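Local coordinates for putative gamma-glutamylcyclotransferase PH0828 (Pyrococcus horikoshii, PDB 1V30), which is a putative gamma-glutamylcyclotransferase, probably acting on gamma-glutamyl substrates by acyl transfer, at residues V59-V64 against V86-G91; E70-I75 against F94-G99. All coordinates share one frame; numbering follows the deposited sequence.

Interaction 1 of 2, residues V59-V64 against V86-G91; sequences VEVYEV and VSTKFG
Val61 meets Phe90 with its whole branched side chain set against one corner of the ring. Its CB comes first, 3.8 Å from Phe90 CD1. Beyond it CG1, placed anti to the backbone N (chi1 -175°), lies 4.0 Å from that same ring carbon. The other branch, CG2, is 3.9 Å from Phe90 CD1 and also reaches Thr88 CG2 at 4.3 Å. Val61 comes to the ring at an oblique angle, and no hydrogen bond joins the two segments. Strand 56-64 is the middle strand of a three-stranded antiparallel sheet, while 86-91 lies in the hairpin connection between strands 81-86 and 93-98, where Thr88 to Gly91 form a type I beta turn. Thr88 OG1 accepts from Phe90 N at 3.0 Å, an ST turn, and in a separate bond donates to Gly91 O at 2.6 Å, in the carbonyl plane on a lone pair. Lys89 CG lies over one face of the Phe90 ring, displaced toward its rim; Phe90 also touches Leu32 on strand 30-37. Without the ring, an alanine in place of Phe90 would probably leave both methyls of Val61 short of their main apolar partner across this contact.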
loop_
_atom_site.group_PDB
_atom_site.type_symbol
_atom_site.label_atom_id
_atom_site.label_comp_id
_atom_site.label_asym_id
_atom_site.label_seq_id
_atom_site.Cartn_x
_atom_site.Cartn_y
_atom_site.Cartn_z
ATOM N N VAL A 59 0.918 -6.402 -1.823
ATOM C CA VAL A 59 0.384 -5.238 -2.507
ATOM C C VAL A 59 -0.667 -5.635 -3.527
ATOM O O VAL A 59 -0.754 -6.795 -3.943
ATOM C CB VAL A 59 1.483 -4.460 -3.285
ATOM C CG1 VAL A 59 2.501 -3.882 -2.326
ATOM C CG2 VAL A 59 2.151 -5.380 -4.314
ATOM N N GLU A 60 -1.477 -4.654 -3.900
ATOM C CA GLU A 60 -2.477 -4.799 -4.945
ATOM C C GLU A 60 -1.902 -3.896 -6.027
ATOM O O GLU A 60 -1.549 -2.745 -5.753
ATOM C CB GLU A 60 -3.832 -4.266 -4.488
ATOM C CG GLU A 60 -4.594 -5.220 -3.593
ATOM C CD GLU A 60 -5.814 -4.585 -2.957
ATOM O OE1 GLU A 60 -6.358 -3.612 -3.516
ATOM O OE2 GLU A 60 -6.231 -5.078 -1.892
ATOM N N VAL A 61 -1.784 -4.410 -7.245
ATOM C CA VAL A 61 -1.223 -3.626 -8.337
ATOM C C VAL A 61 -2.314 -3.129 -9.278
ATOM O O VAL A 61 -3.166 -3.905 -9.726
ATOM C CB VAL A 61 -0.190 -4.451 -9.132
ATOM C CG1 VAL A 61 0.483 -3.573 -10.181
ATOM C CG2 VAL A 61 0.848 -5.028 -8.184
ATOM N N TYR A 62 -2.280 -1.832 -9.569
ATOM C CA TYR A 62 -3.264 -1.200 -10.439
ATOM C C TYR A 62 -2.633 -0.375 -11.543
ATOM O O TYR A 62 -1.481 0.058 -11.442
ATOM C CB TYR A 62 -4.164 -0.242 -9.652
ATOM C CG TYR A 62 -5.031 -0.870 -8.597
ATOM C CD1 TYR A 62 -4.513 -1.202 -7.348
ATOM C CD2 TYR A 62 -6.373 -1.142 -8.852
ATOM C CE1 TYR A 62 -5.310 -1.789 -6.374
ATOM C CE2 TYR A 62 -7.180 -1.730 -7.889
ATOM C CZ TYR A 62 -6.643 -2.051 -6.654
ATOM O OH TYR A 62 -7.430 -2.645 -5.699
ATOM N N GLU A 63 -3.410 -0.161 -12.598
ATOM C CA GLU A 63 -3.003 0.689 -13.706
ATOM C C GLU A 63 -3.963 1.863 -13.563
ATOM O O GLU A 63 -5.181 1.669 -13.549
ATOM C CB GLU A 63 -3.236 0.018 -15.064
ATOM C CG GLU A 63 -2.350 -1.175 -15.371
ATOM C CD GLU A 63 -2.429 -1.581 -16.834
ATOM O OE1 GLU A 63 -1.925 -2.668 -17.185
ATOM O OE2 GLU A 63 -2.991 -0.808 -17.637
ATOM N N VAL A 64 -3.425 3.072 -13.428
ATOM C CA VAL A 64 -4.255 4.263 -13.280
ATOM C C VAL A 64 -3.840 5.299 -14.318
ATOM O O VAL A 64 -2.690 5.310 -14.754
ATOM C CB VAL A 64 -4.094 4.890 -11.872
ATOM C CG1 VAL A 64 -4.404 3.858 -10.805
ATOM C CG2 VAL A 64 -2.681 5.431 -11.692
ATOM N N VAL A 86 9.227 -0.090 -7.544
ATOM C CA VAL A 86 9.407 -1.467 -7.122
ATOM C C VAL A 86 9.090 -2.404 -8.276
ATOM O O VAL A 86 8.347 -2.057 -9.197
ATOM C CB VAL A 86 8.486 -1.837 -5.924
ATOM C CG1 VAL A 86 8.826 -0.975 -4.722
ATOM C CG2 VAL A 86 7.026 -1.662 -6.301
ATOM N N SER A 87 9.666 -3.596 -8.234
ATOM C CA SER A 87 9.404 -4.576 -9.276
ATOM C C SER A 87 8.192 -5.410 -8.874
ATOM O O SER A 87 8.022 -5.733 -7.699
ATOM C CB SER A 87 10.609 -5.500 -9.457
ATOM O OG SER A 87 11.731 -4.797 -9.959
ATOM N N THR A 88 7.336 -5.721 -9.839
ATOM C CA THR A 88 6.173 -6.569 -9.590
ATOM C C THR A 88 6.117 -7.529 -10.765
ATOM O O THR A 88 6.766 -7.299 -11.789
ATOM C CB THR A 88 4.840 -5.787 -9.548
ATOM O OG1 THR A 88 4.365 -5.557 -10.879
ATOM C CG2 THR A 88 5.019 -4.465 -8.824
ATOM N N LYS A 89 5.344 -8.600 -10.634
ATOM C CA LYS A 89 5.250 -9.564 -11.721
ATOM C C LYS A 89 4.497 -9.008 -12.922
ATOM O O LYS A 89 4.411 -9.660 -13.964
ATOM C CB LYS A 89 4.593 -10.854 -11.229
ATOM C CG LYS A 89 3.207 -10.691 -10.662
ATOM C CD LYS A 89 2.775 -12.000 -10.030
ATOM C CE LYS A 89 1.404 -11.898 -9.414
ATOM N NZ LYS A 89 1.076 -13.160 -8.706
ATOM N N PHE A 90 3.959 -7.800 -12.780
ATOM C CA PHE A 90 3.240 -7.154 -13.872
ATOM C C PHE A 90 4.102 -6.043 -14.458
ATOM O O PHE A 90 3.679 -5.345 -15.377
ATOM C CB PHE A 90 1.927 -6.540 -13.383
ATOM C CG PHE A 90 1.061 -7.488 -12.617
ATOM C CD1 PHE A 90 1.017 -7.437 -11.227
ATOM C CD2 PHE A 90 0.294 -8.437 -13.281
ATOM C CE1 PHE A 90 0.217 -8.320 -10.507
ATOM C CE2 PHE A 90 -0.508 -9.326 -12.570
ATOM C CZ PHE A 90 -0.546 -9.266 -11.180
ATOM N N GLY A 91 5.307 -5.889 -13.918
ATOM C CA GLY A 91 6.209 -4.848 -14.380
ATOM C C GLY A 91 6.481 -3.833 -13.283
ATOM O O GLY A 91 5.908 -3.909 -12.195
#

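Interaction 2 of 2, residues E70-I75 against F94-G99; sequences ERINEI and FLWEWG
The turn that ends helix 66-72 meets strand 93-98, the returning strand of the hairpin with 81-86, next to a probable substrate pocket, and Trp96 makes the join with Ile72 and Asn73. Its NE1 donates to Asn73 OD1 at 2.9 Å, and the N-H...O angle of 175° makes the bond almost straight. The acceptor lies in the plane of the indole, at the ring edge where the N-H points. On the asparagine side the fit is less regular, since the donor is tilted 35° from the carbonyl plane; the amide and ring planes are turned well away from each other, so the two flat groups meet through one polar atom each and do not stack. Asn73 CG is roughly anti to the backbone N (chi1 -150°), and the further turn about CB-CG brings OD1 to the indole although the side chain does not set out straight at the strand. The six-membered part of the indole has an apolar neighbour: Ile72 CG2 is 3.7 Å from Trp96 CH2 and equally close to Trp96 CZ2, the isoleucine standing nearly perpendicular to the indole side chain. The polar bond at NE1 and the methyl beside the adjoining benzo carbons both act on one side of the indole, and the directed bond probably limits its rotation. Ile72 to Ile75 form a type I beta turn, closed by Ile75 N to Ile72 O at 3.1 Å. The side chain of Trp96 is about 4 Å from that of Leu16, substrate-binding by similarity, and from a bound cyclohexylaminoethanesulfonate, probably from the crystallisation liquor. Ile72 also packs on Tyr25 and Leu26, while Trp96 rests on Leu83 of the paired strand 81-86, and Phe94 is backbone-bonded to Arg9 and Ala11 of strand 8-12.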
loop_
_atom_site.group_PDB
_atom_site.type_symbol
_atom_site.label_atom_id
_atom_site.label_comp_id
_atom_site.label_asym_id
_atom_site.label_seq_id
_atom_site.Cartn_x
_atom_site.Cartn_y
_atom_site.Cartn_z
ATOM N N GLU A 70 -2.057 11.783 -10.348
ATOM C CA GLU A 70 -1.764 13.116 -9.833
ATOM C C GLU A 70 -2.683 13.491 -8.674
ATOM O O GLU A 70 -2.246 14.126 -7.711
ATOM C CB GLU A 70 -1.865 14.158 -10.950
ATOM C CG GLU A 70 -0.735 14.059 -11.965
ATOM C CD GLU A 70 -0.767 15.166 -13.007
ATOM O OE1 GLU A 70 -1.532 16.135 -12.831
ATOM O OE2 GLU A 70 -0.018 15.067 -13.999
ATOM N N ARG A 71 -3.954 13.100 -8.757
ATOM C CA ARG A 71 -4.898 13.405 -7.688
ATOM C C ARG A 71 -4.477 12.717 -6.398
ATOM O O ARG A 71 -4.500 13.318 -5.322
ATOM C CB ARG A 71 -6.314 12.949 -8.052
ATOM C CG ARG A 71 -7.085 13.908 -8.941
ATOM C CD ARG A 71 -8.560 13.906 -8.562
ATOM N NE ARG A 71 -9.128 12.559 -8.532
ATOM C CZ ARG A 71 -9.366 11.821 -9.610
ATOM N NH1 ARG A 71 -9.087 12.297 -10.814
ATOM N NH2 ARG A 71 -9.885 10.608 -9.488
ATOM N N ILE A 72 -4.096 11.451 -6.512
ATOM C CA ILE A 72 -3.669 10.682 -5.352
ATOM C C ILE A 72 -2.394 11.260 -4.752
ATOM O O ILE A 72 -2.280 11.409 -3.535
ATOM C CB ILE A 72 -3.410 9.209 -5.732
ATOM C CG1 ILE A 72 -4.725 8.543 -6.145
ATOM C CG2 ILE A 72 -2.760 8.471 -4.562
ATOM C CD1 ILE A 72 -4.563 7.120 -6.650
ATOM N N ASN A 73 -1.442 11.600 -5.615
ATOM C CA ASN A 73 -0.162 12.131 -5.166
ATOM C C ASN A 73 -0.263 13.558 -4.623
ATOM O O ASN A 73 0.746 14.163 -4.258
ATOM C CB ASN A 73 0.855 12.052 -6.311
ATOM C CG ASN A 73 2.280 11.877 -5.816
ATOM O OD1 ASN A 73 2.519 11.259 -4.776
ATOM N ND2 ASN A 73 3.237 12.404 -6.570
ATOM N N GLU A 74 -1.486 14.082 -4.573
ATOM C CA GLU A 74 -1.750 15.419 -4.049
ATOM C C GLU A 74 -2.415 15.323 -2.675
ATOM O O GLU A 74 -2.424 16.294 -1.915
ATOM C CB GLU A 74 -2.672 16.204 -4.990
ATOM C CG GLU A 74 -1.960 17.011 -6.058
ATOM C CD GLU A 74 -2.923 17.849 -6.882
ATOM O OE1 GLU A 74 -2.457 18.652 -7.716
ATOM O OE2 GLU A 74 -4.149 17.699 -6.696
ATOM N N ILE A 75 -2.976 14.155 -2.366
ATOM C CA ILE A 75 -3.650 13.935 -1.086
ATOM C C ILE A 75 -2.743 14.343 0.077
ATOM O O ILE A 75 -1.573 13.961 0.135
ATOM C CB ILE A 75 -4.068 12.448 -0.925
ATOM C CG1 ILE A 75 -4.976 12.037 -2.090
ATOM C CG2 ILE A 75 -4.806 12.248 0.397
ATOM C CD1 ILE A 75 -5.379 10.576 -2.090
ATOM N N PHE A 94 4.982 2.134 -9.111
ATOM C CA PHE A 94 5.314 3.120 -8.094
ATOM C C PHE A 94 4.661 2.697 -6.785
ATOM O O PHE A 94 3.571 2.114 -6.777
ATOM C CB PHE A 94 4.812 4.509 -8.492
ATOM C CG PHE A 94 5.579 5.122 -9.620
ATOM C CD1 PHE A 94 5.107 5.043 -10.924
ATOM C CD2 PHE A 94 6.788 5.760 -9.380
ATOM C CE1 PHE A 94 5.833 5.596 -11.980
ATOM C CE2 PHE A 94 7.522 6.314 -10.427
ATOM C CZ PHE A 94 7.042 6.231 -11.729
ATOM N N LEU A 95 5.335 3.000 -5.686
ATOM C CA LEU A 95 4.854 2.669 -4.354
ATOM C C LEU A 95 5.187 3.843 -3.447
ATOM O O LEU A 95 6.218 4.496 -3.628
ATOM C CB LEU A 95 5.538 1.389 -3.864
ATOM C CG LEU A 95 5.284 0.921 -2.430
ATOM C CD1 LEU A 95 5.229 -0.599 -2.395
ATOM C CD2 LEU A 95 6.373 1.447 -1.508
ATOM N N TRP A 96 4.306 4.124 -2.492
ATOM C CA TRP A 96 4.506 5.221 -1.560
ATOM C C TRP A 96 5.153 4.683 -0.301
ATOM O O TRP A 96 4.499 4.062 0.536
ATOM C CB TRP A 96 3.172 5.887 -1.233
ATOM C CG TRP A 96 2.684 6.787 -2.329
ATOM C CD1 TRP A 96 3.016 8.098 -2.521
ATOM C CD2 TRP A 96 1.788 6.441 -3.395
ATOM N NE1 TRP A 96 2.379 8.590 -3.637
ATOM C CE2 TRP A 96 1.620 7.593 -4.194
ATOM C CE3 TRP A 96 1.110 5.266 -3.754
ATOM C CZ2 TRP A 96 0.801 7.608 -5.327
ATOM C CZ3 TRP A 96 0.294 5.282 -4.883
ATOM C CH2 TRP A 96 0.147 6.445 -5.654
ATOM N N GLU A 97 6.452 4.929 -0.190
ATOM C CA GLU A 97 7.253 4.480 0.936
ATOM C C GLU A 97 7.237 5.491 2.078
ATOM O O GLU A 97 7.422 6.688 1.860
ATOM C CB GLU A 97 8.685 4.261 0.450
ATOM C CG GLU A 97 9.719 4.044 1.531
ATOM C CD GLU A 97 11.105 3.907 0.942
ATOM O OE1 GLU A 97 11.364 2.880 0.285
ATOM O OE2 GLU A 97 11.922 4.838 1.119
ATOM N N TRP A 98 7.013 5.016 3.300
ATOM C CA TRP A 98 7.005 5.920 4.443
ATOM C C TRP A 98 8.419 6.501 4.552
ATOM O O TRP A 98 9.403 5.759 4.546
ATOM C CB TRP A 98 6.608 5.166 5.714
ATOM C CG TRP A 98 6.607 6.014 6.946
ATOM C CD1 TRP A 98 7.366 5.824 8.060
ATOM C CD2 TRP A 98 5.801 7.175 7.202
ATOM N NE1 TRP A 98 7.087 6.786 8.993
ATOM C CE2 TRP A 98 6.130 7.630 8.498
ATOM C CE3 TRP A 98 4.829 7.873 6.469
ATOM C CZ2 TRP A 98 5.524 8.754 9.078
ATOM C CZ3 TRP A 98 4.225 8.991 7.048
ATOM C CH2 TRP A 98 4.578 9.419 8.340
ATOM N N GLY A 99 8.509 7.823 4.656
ATOM C CA GLY A 99 9.809 8.480 4.701
ATOM C C GLY A 99 10.485 8.749 6.033
ATOM O O GLY A 99 11.469 9.494 6.086
#

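How the interactions relate
Along the chain the segments of the two interactions interleave: 59-64, 70-75, 86-91, then 94-99. Their centres are about 14 Å apart. Strand 56-64 runs on into helix 66-72, and the hairpin of strands 81-86 and 93-98 supplies the second partner of each: its connecting loop in interaction 1, its returning strand in interaction 2. The two contacts also touch, Val86 CG1 lying 4.1 Å from Leu95 CB and Val59 CG1 lying 4.3 Å from Leu95 CD1. Strand 56-64 and the end of helix 66-72 thus both meet the hairpin, whose strand 93-98 is also backbone-bonded to strand 8-12; interaction 2 lies beside Leu16 of the probable substrate site.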